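Local coordinates for protein mRNA interferase toxin YafQ (Escherichia coli, PDB 4MMG) that acts as the toxin of a type II toxin-antitoxin pair, cutting mRNA on the ribosome at lysine codons and so halting translation and growth, at residues I9-S12 with G13-K17. The protein carries 1 engineered substitution. Residues are numbered along the deposited sequence; the frame is centred on the assembly and turned at random.
Sequences IEYS and GQYSK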
loop_
_atom_site.group_PDB
_atom_site.type_symbol
_atom_site.label_atom_id
_atom_site.label_comp_id
_atom_site.label_asym_id
_atom_site.label_seq_id
_atom_site.Cartn_x
_atom_site.Cartn_y
_atom_site.Cartn_z
ATOM N N ILE A 9 10.892 7.905 -1.383
ATOM C CA ILE A 9 9.475 7.575 -1.439
ATOM C C ILE A 9 9.120 7.531 -2.901
ATOM O O ILE A 9 9.448 8.459 -3.645
ATOM C CB ILE A 9 8.593 8.629 -0.758
ATOM C CG1 ILE A 9 8.996 8.817 0.706
ATOM C CG2 ILE A 9 7.130 8.205 -0.826
ATOM C CD1 ILE A 9 8.315 9.998 1.361
ATOM N N GLU A 10 8.464 6.456 -3.327
ATOM C CA GLU A 10 8.099 6.302 -4.731
ATOM C C GLU A 10 6.628 5.939 -4.882
ATOM O O GLU A 10 6.040 5.286 -4.013
ATOM C CB GLU A 10 8.952 5.223 -5.404
ATOM C CG GLU A 10 10.451 5.424 -5.246
ATOM C CD GLU A 10 11.261 4.328 -5.911
ATOM O OE1 GLU A 10 10.667 3.402 -6.511
ATOM O OE2 GLU A 10 12.504 4.394 -5.837
ATOM N N TYR A 11 6.048 6.363 -6.000
ATOM C CA TYR A 11 4.675 6.031 -6.344
ATOM C C TYR A 11 4.667 5.517 -7.769
ATOM O O TYR A 11 5.062 6.241 -8.684
ATOM C CB TYR A 11 3.780 7.271 -6.255
ATOM C CG TYR A 11 3.761 7.929 -4.900
ATOM C CD1 TYR A 11 4.752 8.825 -4.523
ATOM C CD2 TYR A 11 2.757 7.645 -3.988
ATOM C CE1 TYR A 11 4.741 9.420 -3.276
ATOM C CE2 TYR A 11 2.739 8.233 -2.744
ATOM C CZ TYR A 11 3.726 9.123 -2.395
ATOM O OH TYR A 11 3.703 9.708 -1.147
ATOM N N SER A 12 4.233 4.279 -7.984
ATOM C CA SER A 12 4.133 3.782 -9.351
ATOM C C SER A 12 3.091 4.594 -10.114
ATOM O O SER A 12 2.196 5.205 -9.512
ATOM C CB SER A 12 3.729 2.317 -9.366
ATOM O OG SER A 12 2.363 2.207 -9.021
ATOM N N GLY A 13 3.197 4.605 -11.441
ATOM C CA GLY A 13 2.181 5.248 -12.252
ATOM C C GLY A 13 0.808 4.651 -11.991
ATOM O O GLY A 13 -0.186 5.372 -11.893
ATOM N N GLN A 14 0.757 3.331 -11.843
ATOM C CA GLN A 14 -0.510 2.670 -11.563
ATOM C C GLN A 14 -1.095 3.101 -10.217
ATOM O O GLN A 14 -2.313 3.227 -10.088
ATOM C CB GLN A 14 -0.359 1.153 -11.620
ATOM C CG GLN A 14 -1.683 0.415 -11.532
ATOM C CD GLN A 14 -2.611 0.770 -12.676
ATOM O OE1 GLN A 14 -2.198 0.805 -13.838
ATOM N NE2 GLN A 14 -3.865 1.057 -12.357
ATOM N N TYR A 15 -0.236 3.349 -9.227
ATOM C CA TYR A 15 -0.720 3.759 -7.908
ATOM C C TYR A 15 -1.551 5.028 -7.987
ATOM O O TYR A 15 -2.605 5.137 -7.360
ATOM C CB TYR A 15 0.431 3.966 -6.923
ATOM C CG TYR A 15 -0.059 4.142 -5.504
ATOM C CD1 TYR A 15 -0.492 3.051 -4.777
ATOM C CD2 TYR A 15 -0.111 5.393 -4.902
ATOM C CE1 TYR A 15 -0.949 3.179 -3.495
ATOM C CE2 TYR A 15 -0.574 5.536 -3.592
ATOM C CZ TYR A 15 -0.996 4.413 -2.903
ATOM O OH TYR A 15 -1.460 4.481 -1.604
ATOM N N SER A 16 -1.082 5.994 -8.768
ATOM C CA SER A 16 -1.804 7.248 -8.906
ATOM C C SER A 16 -3.187 7.034 -9.517
ATOM O O SER A 16 -4.155 7.654 -9.084
ATOM C CB SER A 16 -0.987 8.237 -9.734
ATOM O OG SER A 16 0.235 8.507 -9.074
ATOM N N LYS A 17 -3.271 6.150 -10.510
ATOM C CA LYS A 17 -4.559 5.814 -11.113
ATOM C C LYS A 17 -5.452 5.135 -10.078
ATOM O O LYS A 17 -6.637 5.454 -9.959
ATOM C CB LYS A 17 -4.371 4.899 -12.320
ATOM C CG LYS A 17 -3.644 5.546 -13.492
ATOM C CD LYS A 17 -3.541 4.576 -14.652
ATOM C CE LYS A 17 -2.808 5.207 -15.829
ATOM N NZ LYS A 17 -2.795 4.300 -17.005
HETATM O O HOH W 1 2.813 8.051 -9.894
#
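With chi1 at 73°, the hydroxyl of Ser12 sits between its own backbone N and carbonyl carbon, and from there it reaches forward over the first turn of the helix to Tyr15; in Tyr15, CG anti to the backbone N (chi1 -170°) sets the ring beside that of Tyr11. Ser12 OG accepts from Tyr15 N at 2.8 Å, a somewhat bent bond (146°) that satisfies an amide which the helix itself, only just begun, cannot supply with a regular carbonyl partner. Serine suits this N-cap because its short side chain keeps the oxygen close enough to the backbone to fold over the helix start and accept from the amide three residues on. The same hydroxyl is also hydrogen-bonded to the carbonyl of Glu85 on strand 81-88, so one buried oxygen ties the helix start to the sheet. The Ser12 carbonyl points into the turn as well: its O takes a weak bond from Ser16 N at 3.5 Å. Tyr15 N, whose main acceptor is Ser12 OG, also makes a weak, strongly bent bond to Ser12 O (3.1 Å). A water donates to Ser12 O at 2.9 Å and hydrogen-bonds to Ser16 OG at 2.7 Å, bridging the cap to the exposed flank of the helix. Next to this turn the two tyrosines cross at an angle, CD2 of Tyr15 lying near the plane of the Tyr11 ring, at its edge, 3.8 Å from Tyr11 CD2. These long, flat side chains, one from each element, reach far enough to touch each other and Met36 of helix 29-40. The arrangement is a serine N-cap at a strand-to-helix turn, where the edge strand 8-11 hands over to helix 13-24 in the RelE-type toxin fold.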